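Local coordinates for protein alpha-fucosidase (PDB 2EAB) that probably hydrolyses alpha-1,2-linked L-fucosyl residues off glycans, this chain being the catalytic portion of a longer multidomain bacterial protein, at residues S15-L20 with L162-A167; A463-T468 with V543-H548. One frame throughout, in Å; residues are numbered along the deposited sequence.

Interaction 1 of 2, residues S15-L20 with L162-A167; sequences SKDDWL and LSKGKA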
ATOM      1  N   SER A  15      15.505  23.764 -10.642  1.00 17.79           N
ATOM      2  CA  SER A  15      16.458  22.945 -11.395  1.00 17.33           C
ATOM      3  C   SER A  15      16.822  21.627 -10.710  1.00 16.73           C
ATOM      4  O   SER A  15      17.167  20.652 -11.380  1.00 16.83           O
ATOM      5  CB  SER A  15      17.733  23.739 -11.692  1.00 17.33           C
ATOM      6  OG  SER A  15      18.409  24.068 -10.490  1.00 18.14           O
ATOM      7  N   LYS A  16      16.745  21.605  -9.382  1.00 16.13           N
ATOM      8  CA  LYS A  16      17.117  20.424  -8.598  1.00 15.58           C
ATOM      9  C   LYS A  16      15.908  19.578  -8.183  1.00 14.56           C
ATOM     10  O   LYS A  16      16.058  18.564  -7.501  1.00 14.74           O
ATOM     11  CB  LYS A  16      17.931  20.830  -7.360  1.00 15.98           C
ATOM     12  CG  LYS A  16      19.122  21.754  -7.639  1.00 17.60           C
ATOM     13  CD  LYS A  16      20.201  21.067  -8.470  1.00 20.08           C
ATOM     14  CE  LYS A  16      21.355  22.013  -8.780  1.00 21.24           C
ATOM     15  NZ  LYS A  16      20.958  23.111  -9.709  1.00 22.36           N
ATOM     16  N   ASP A  17      14.715  20.001  -8.597  1.00 13.37           N
ATOM     17  CA  ASP A  17      13.482  19.281  -8.278  1.00 12.23           C
ATOM     18  C   ASP A  17      13.309  18.057  -9.174  1.00 11.55           C
ATOM     19  O   ASP A  17      13.821  18.018 -10.296  1.00 11.82           O
ATOM     20  CB  ASP A  17      12.266  20.205  -8.421  1.00 12.37           C
ATOM     21  CG  ASP A  17      12.211  21.289  -7.356  1.00 12.28           C
ATOM     22  OD1 ASP A  17      13.028  21.270  -6.407  1.00 13.87           O
ATOM     23  OD2 ASP A  17      11.328  22.165  -7.471  1.00 12.47           O
ATOM     24  N   ASP A  18      12.584  17.059  -8.666  1.00 10.70           N
ATOM     25  CA  ASP A  18      12.272  15.853  -9.429  1.00 10.10           C
ATOM     26  C   ASP A  18      10.984  16.059 -10.211  1.00  9.81           C
ATOM     27  O   ASP A  18       9.943  16.332  -9.620  1.00  9.92           O
ATOM     28  CB  ASP A  18      12.104  14.655  -8.490  1.00 10.08           C
ATOM     29  CG  ASP A  18      13.335  14.393  -7.637  1.00 10.07           C
ATOM     30  OD1 ASP A  18      14.472  14.469  -8.151  1.00 10.16           O
ATOM     31  OD2 ASP A  18      13.157  14.091  -6.439  1.00 10.14           O
ATOM     32  N   TRP A  19      11.062  15.916 -11.534  1.00  9.94           N
ATOM     33  CA  TRP A  19       9.913  16.115 -12.411  1.00  9.70           C
ATOM     34  C   TRP A  19       9.597  14.896 -13.259  1.00  9.71           C
ATOM     35  O   TRP A  19      10.492  14.264 -13.819  1.00 10.07           O
ATOM     36  CB  TRP A  19      10.204  17.237 -13.406  1.00 10.33           C
ATOM     37  CG  TRP A  19      10.140  18.635 -12.911  1.00 10.58           C
ATOM     38  CD1 TRP A  19      10.118  19.069 -11.618  1.00 11.48           C
ATOM     39  CD2 TRP A  19      10.138  19.806 -13.729  1.00 11.30           C
ATOM     40  NE1 TRP A  19      10.077  20.445 -11.580  1.00 11.98           N
ATOM     41  CE2 TRP A  19      10.092  20.921 -12.866  1.00 11.60           C
ATOM     42  CE3 TRP A  19      10.157  20.019 -15.115  1.00 11.62           C
ATOM     43  CZ2 TRP A  19      10.070  22.235 -13.343  1.00 12.32           C
ATOM     44  CZ3 TRP A  19      10.136  21.324 -15.589  1.00 11.65           C
ATOM     45  CH2 TRP A  19      10.088  22.414 -14.705  1.00 11.91           C
ATOM     46  N   LEU A  20       8.307  14.594 -13.375  1.00  9.52           N
ATOM     47  CA  LEU A  20       7.796  13.898 -14.554  1.00  9.82           C
ATOM     48  C   LEU A  20       7.350  15.017 -15.485  1.00  9.49           C
ATOM     49  O   LEU A  20       6.683  15.946 -15.047  1.00  9.88           O
ATOM     50  CB  LEU A  20       6.586  13.027 -14.223  1.00  9.52           C
ATOM     51  CG  LEU A  20       6.766  11.712 -13.466  1.00 11.44           C
ATOM     52  CD1 LEU A  20       7.117  11.945 -12.025  1.00 13.45           C
ATOM     53  CD2 LEU A  20       5.493  10.883 -13.559  1.00 11.54           C
ATOM     54  N   LEU A 162       7.489  16.456  -8.233  1.00  8.85           N
ATOM     55  CA  LEU A 162       7.377  15.558  -7.088  1.00  8.91           C
ATOM     56  C   LEU A 162       7.940  16.194  -5.827  1.00  8.99           C
ATOM     57  O   LEU A 162       7.505  15.882  -4.722  1.00  9.28           O
ATOM     58  CB  LEU A 162       8.091  14.228  -7.352  1.00  8.79           C
ATOM     59  CG  LEU A 162       7.740  13.415  -8.598  1.00  9.18           C
ATOM     60  CD1 LEU A 162       8.507  12.101  -8.572  1.00 10.58           C
ATOM     61  CD2 LEU A 162       6.240  13.159  -8.702  1.00  9.76           C
ATOM     62  N   SER A 163       8.915  17.086  -6.000  1.00  9.49           N
ATOM     63  CA  SER A 163       9.588  17.732  -4.874  1.00  9.92           C
ATOM     64  C   SER A 163       8.719  18.773  -4.177  1.00 10.44           C
ATOM     65  O   SER A 163       8.776  18.925  -2.953  1.00 10.48           O
ATOM     66  CB  SER A 163      10.893  18.381  -5.339  1.00 10.17           C
ATOM     67  OG  SER A 163      11.738  17.427  -5.954  1.00  9.84           O
ATOM     68  N   LYS A 164       7.924  19.492  -4.965  1.00 10.83           N
ATOM     69  CA  LYS A 164       7.063  20.550  -4.446  1.00 11.29           C
ATOM     70  C   LYS A 164       5.596  20.128  -4.337  1.00 10.81           C
ATOM     71  O   LYS A 164       4.774  20.866  -3.801  1.00 11.27           O
ATOM     72  CB  LYS A 164       7.207  21.821  -5.292  1.00 11.11           C
ATOM     73  CG  LYS A 164       8.525  22.555  -5.056  1.00 12.24           C
ATOM     74  CD  LYS A 164       8.642  23.838  -5.870  1.00 12.33           C
ATOM     75  CE  LYS A 164       9.836  24.679  -5.414  1.00 14.76           C
ATOM     76  NZ  LYS A 164      11.139  23.946  -5.482  1.00 15.76           N
ATOM     77  N   GLY A 165       5.275  18.939  -4.840  1.00 10.66           N
ATOM     78  CA  GLY A 165       3.915  18.415  -4.772  1.00 10.32           C
ATOM     79  C   GLY A 165       2.904  19.239  -5.544  1.00 10.20           C
ATOM     80  O   GLY A 165       1.840  19.576  -5.024  1.00 10.45           O
ATOM     81  N   LYS A 166       3.231  19.562  -6.789  1.00 10.00           N
ATOM     82  CA  LYS A 166       2.313  20.315  -7.630  1.00 10.14           C
ATOM     83  C   LYS A 166       2.469  19.944  -9.096  1.00  9.89           C
ATOM     84  O   LYS A 166       3.532  19.483  -9.525  1.00  9.94           O
ATOM     85  CB  LYS A 166       2.495  21.823  -7.422  1.00 10.35           C
ATOM     86  CG  LYS A 166       3.822  22.387  -7.917  1.00 10.83           C
ATOM     87  CD  LYS A 166       4.105  23.748  -7.296  1.00 11.11           C
ATOM     88  CE  LYS A 166       5.197  24.494  -8.045  1.00 11.93           C
ATOM     89  NZ  LYS A 166       4.669  25.129  -9.289  1.00 12.70           N
ATOM     90  N   ALA A 167       1.388  20.127  -9.847  1.00  9.96           N
ATOM     91  CA  ALA A 167       1.376  19.901 -11.286  1.00 10.20           C
ATOM     92  C   ALA A 167       1.333  21.243 -12.003  1.00 10.49           C
ATOM     93  O   ALA A 167       0.661  22.172 -11.553  1.00 10.85           O
ATOM     94  CB  ALA A 167       0.178  19.047 -11.681  1.00 10.07           C
TER

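Interaction 2 of 2, residues A463-T468 with V543-H548; sequences AGAETT and VNYMLH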
ATOM      1  N   ALA A 463     -17.028 -18.489  12.551  1.00  6.86           N
ATOM      2  CA  ALA A 463     -16.126 -19.230  13.436  1.00  7.34           C
ATOM      3  C   ALA A 463     -16.675 -19.491  14.839  1.00  7.78           C
ATOM      4  O   ALA A 463     -16.012 -20.138  15.649  1.00  8.42           O
ATOM      5  CB  ALA A 463     -14.758 -18.544  13.506  1.00  7.75           C
ATOM      6  N   GLY A 464     -17.871 -18.993  15.131  1.00  7.75           N
ATOM      7  CA  GLY A 464     -18.492 -19.224  16.432  1.00  8.05           C
ATOM      8  C   GLY A 464     -17.853 -18.449  17.567  1.00  7.85           C
ATOM      9  O   GLY A 464     -17.997 -18.825  18.735  1.00  8.61           O
ATOM     10  N   ALA A 465     -17.153 -17.369  17.226  1.00  7.79           N
ATOM     11  CA  ALA A 465     -16.484 -16.534  18.218  1.00  7.75           C
ATOM     12  C   ALA A 465     -17.354 -15.316  18.502  1.00  7.69           C
ATOM     13  O   ALA A 465     -17.312 -14.328  17.760  1.00  7.43           O
ATOM     14  CB  ALA A 465     -15.105 -16.117  17.723  1.00  7.96           C
ATOM     15  N   GLU A 466     -18.161 -15.403  19.559  1.00  8.37           N
ATOM     16  CA  GLU A 466     -19.074 -14.320  19.911  1.00  9.70           C
ATOM     17  C   GLU A 466     -18.517 -13.463  21.036  1.00  8.85           C
ATOM     18  O   GLU A 466     -18.255 -13.959  22.132  1.00  8.81           O
ATOM     19  CB  GLU A 466     -20.472 -14.836  20.295  1.00 10.15           C
ATOM     20  CG  GLU A 466     -21.378 -13.698  20.806  1.00 12.27           C
ATOM     21  CD  GLU A 466     -22.857 -14.031  20.847  1.00 13.11           C
ATOM     22  OE1 GLU A 466     -23.215 -15.226  20.874  1.00 16.99           O
ATOM     23  OE2 GLU A 466     -23.666 -13.076  20.865  1.00 17.03           O
ATOM     24  N   THR A 467     -18.341 -12.179  20.748  1.00  8.71           N
ATOM     25  CA  THR A 467     -18.004 -11.201  21.770  1.00  9.01           C
ATOM     26  C   THR A 467     -19.289 -10.683  22.408  1.00  9.75           C
ATOM     27  O   THR A 467     -20.175 -10.179  21.715  1.00  9.99           O
ATOM     28  CB  THR A 467     -17.211 -10.022  21.173  1.00  8.74           C
ATOM     29  OG1 THR A 467     -15.985 -10.508  20.616  1.00  7.75           O
ATOM     30  CG2 THR A 467     -16.889  -8.973  22.242  1.00  8.75           C
ATOM     31  N   THR A 468     -19.393 -10.835  23.726  1.00 10.76           N
ATOM     32  CA  THR A 468     -20.504 -10.268  24.485  1.00 12.55           C
ATOM     33  C   THR A 468     -20.251  -8.776  24.689  1.00 13.01           C
ATOM     34  O   THR A 468     -19.098  -8.350  24.818  1.00 12.59           O
ATOM     35  CB  THR A 468     -20.674 -10.971  25.844  1.00 12.72           C
ATOM     36  OG1 THR A 468     -19.465 -10.849  26.598  1.00 16.18           O
ATOM     37  CG2 THR A 468     -20.978 -12.442  25.642  1.00 13.13           C
ATOM     38  N   VAL A 543      -5.904 -18.869  18.182  1.00  7.39           N
ATOM     39  CA  VAL A 543      -5.615 -19.939  19.138  1.00  8.42           C
ATOM     40  C   VAL A 543      -6.882 -20.688  19.560  1.00  8.21           C
ATOM     41  O   VAL A 543      -6.900 -21.925  19.602  1.00  8.26           O
ATOM     42  CB  VAL A 543      -4.856 -19.403  20.383  1.00  8.96           C
ATOM     43  CG1 VAL A 543      -4.879 -20.419  21.536  1.00 10.12           C
ATOM     44  CG2 VAL A 543      -3.428 -19.025  20.018  1.00 10.41           C
ATOM     45  N   ASN A 544      -7.935 -19.939  19.874  1.00  7.80           N
ATOM     46  CA  ASN A 544      -9.136 -20.525  20.465  1.00  8.20           C
ATOM     47  C   ASN A 544     -10.172 -21.046  19.483  1.00  8.10           C
ATOM     48  O   ASN A 544     -10.936 -21.955  19.824  1.00  8.42           O
ATOM     49  CB  ASN A 544      -9.774 -19.542  21.442  1.00  8.54           C
ATOM     50  CG  ASN A 544      -8.965 -19.391  22.701  1.00  9.24           C
ATOM     51  OD1 ASN A 544      -9.063 -20.211  23.614  1.00 11.20           O
ATOM     52  ND2 ASN A 544      -8.136 -18.360  22.754  1.00 10.19           N
ATOM     53  N   TYR A 545     -10.189 -20.495  18.271  1.00  8.09           N
ATOM     54  CA  TYR A 545     -11.231 -20.846  17.310  1.00  8.33           C
ATOM     55  C   TYR A 545     -10.744 -21.458  16.002  1.00  8.77           C
ATOM     56  O   TYR A 545     -11.423 -22.322  15.439  1.00 10.60           O
ATOM     57  CB  TYR A 545     -12.118 -19.635  17.022  1.00  8.33           C
ATOM     58  CG  TYR A 545     -12.807 -19.112  18.251  1.00  8.24           C
ATOM     59  CD1 TYR A 545     -14.033 -19.636  18.653  1.00  8.45           C
ATOM     60  CD2 TYR A 545     -12.228 -18.102  19.023  1.00  7.64           C
ATOM     61  CE1 TYR A 545     -14.671 -19.167  19.789  1.00  8.63           C
ATOM     62  CE2 TYR A 545     -12.857 -17.624  20.162  1.00  7.74           C
ATOM     63  CZ  TYR A 545     -14.077 -18.162  20.538  1.00  8.20           C
ATOM     64  OH  TYR A 545     -14.718 -17.685  21.657  1.00  9.24           O
ATOM     65  N   MET A 546      -9.584 -21.022  15.517  1.00  8.25           N
ATOM     66  CA  MET A 546      -9.158 -21.369  14.157  1.00  8.27           C
ATOM     67  C   MET A 546      -8.194 -22.546  14.041  1.00  8.17           C
ATOM     68  O   MET A 546      -8.302 -23.343  13.106  1.00  9.28           O
ATOM     69  CB  MET A 546      -8.576 -20.146  13.445  1.00  8.23           C
ATOM     70  CG  MET A 546      -9.520 -18.945  13.386  1.00  7.92           C
ATOM     71  SD  MET A 546     -11.023 -19.233  12.442  1.00  8.64           S
ATOM     72  CE  MET A 546     -10.373 -19.326  10.776  1.00 10.98           C
ATOM     73  N   LEU A 547      -7.242 -22.648  14.966  1.00  7.85           N
ATOM     74  CA  LEU A 547      -6.226 -23.702  14.901  1.00  7.99           C
ATOM     75  C   LEU A 547      -6.778 -25.056  15.308  1.00  7.96           C
ATOM     76  O   LEU A 547      -7.628 -25.152  16.192  1.00  8.38           O
ATOM     77  CB  LEU A 547      -5.030 -23.356  15.793  1.00  8.23           C
ATOM     78  CG  LEU A 547      -4.236 -22.104  15.410  1.00  8.62           C
ATOM     79  CD1 LEU A 547      -3.091 -21.869  16.379  1.00  9.20           C
ATOM     80  CD2 LEU A 547      -3.718 -22.204  13.980  1.00  8.87           C
ATOM     81  N   HIS A 548      -6.287 -26.108  14.661  1.00  8.06           N
ATOM     82  CA  HIS A 548      -6.589 -27.468  15.092  1.00  8.24           C
ATOM     83  C   HIS A 548      -5.375 -28.361  14.893  1.00  8.35           C
ATOM     84  O   HIS A 548      -4.444 -27.995  14.177  1.00  8.49           O
ATOM     85  CB  HIS A 548      -7.863 -28.018  14.410  1.00  8.34           C
ATOM     86  CG  HIS A 548      -7.659 -28.593  13.037  1.00  8.49           C
ATOM     87  ND1 HIS A 548      -8.561 -29.473  12.475  1.00  9.37           N
ATOM     88  CD2 HIS A 548      -6.686 -28.412  12.110  1.00  8.15           C
ATOM     89  CE1 HIS A 548      -8.142 -29.823  11.272  1.00  9.05           C
ATOM     90  NE2 HIS A 548      -7.008 -29.191  11.024  1.00  8.27           N
TER
HETATM   91  O   HOH W   1     -14.334 -22.322  15.667  1.00 23.26           O
HETATM   92  O   HOH W   2     -17.636 -17.478  21.583  1.00 16.54           O

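Interaction 1 of 2, residues S15-L20 with L162-A167
Asp17 and Lys164 meet in a salt bridge of 2.7 Å between OD2 and NZ, their side chains crossing at about a right angle. The ammonium comes in on the syn lone pair of OD2, on the side of OD1, which is 3.4 Å from NZ. The lysine gets there by lying extended until its last torsion, where a bend (chi4 57°) swings NZ to the carboxylate. Beside this pair Ser163 OG, anti to the serine carbonyl carbon (chi1 -57°), is carried toward residues 17-18, where it accepts the backbone N-H of Asp18 in a nearly straight bond (174°), 2.9 Å from N to OG. In return Asp18 O takes the N-H of Leu162, 2.8 Å from O to N. An apolar touch follows, Leu20 CD1 resting 3.6 Å from Leu162 CD2 and almost as near its CD1.

A second layer holds these groups. Asn161 gives ND2 to Asp17 OD2 and takes the N-H of Lys164 on OD1, holding the carboxylate and the lysine's backbone from one residue. The Asp18 carboxylate turns to Tyr331 and Lys377, while Tyr378 packs on both leucines. Residues 162-165 form the turn of a beta-hairpin between strands 156-161 and 166-173, with a G1 beta bulge at Gly165 and Lys166 opposite Asn161; strand 19-22 adds to its side as one edge strand of the antiparallel sheet, next to 156-161.

Interaction 2 of 2, residues A463-T468 with V543-H548
Tyr545 OH and Gly464 O are joined by a water that grips three groups: it donates to OH at 2.9 Å and to the glycine carbonyl at 3.2 Å, and accepts the N-H of Glu466. Glu479 is a further hydrogen-bond partner of the hydroxyl. On the ring itself, the methyl of Ala465 sits over the centre, a CH-pi contact of 3.5 Å from CB to the centroid and only 4° off the ring normal. Ala465 CA lies over a face too, 3.6 Å from CE1. The chain leaving helix 452-463, turning through positive phi at Gly464, thus meets the last turn of helix 525-546. One residue further along that helix, Met546 SD lies 3.9 Å from Ala463 CB, and a second water can bridge Ala463 O and Tyr545 O.

An alanine in place of Tyr545 would probably leave the Ala465 methyl without its aromatic face, open a gap there, and deprive the water and Glu479 of a hydroxyl partner. Cohesion between the two segments therefore rests on dispersion and CH-pi packing, methyl on ring and methyl on sulfur, while their polar groups are linked through water and none bonds directly across.

Interactions 1 and 2 lie on opposite sides of the chain's centre, about 51 Å apart between centres and about 41 Å between nearest atoms, so neither touches the other. Interaction 1 belongs to the N-terminal beta-rich part, where its residues pack on helices 316-331 and 365-386 of the catalytic region. Interaction 2 lies wholly within that helical region, joining the ends of two helices, its centre about 29 Å from the chain's centre against about 22 Å for interaction 1. Both are remote from the calcium site of Gly57, Glu77, Ser386 and Leu393, although helix 365-386, which packs against interaction 1, ends at the calcium ligand Ser386.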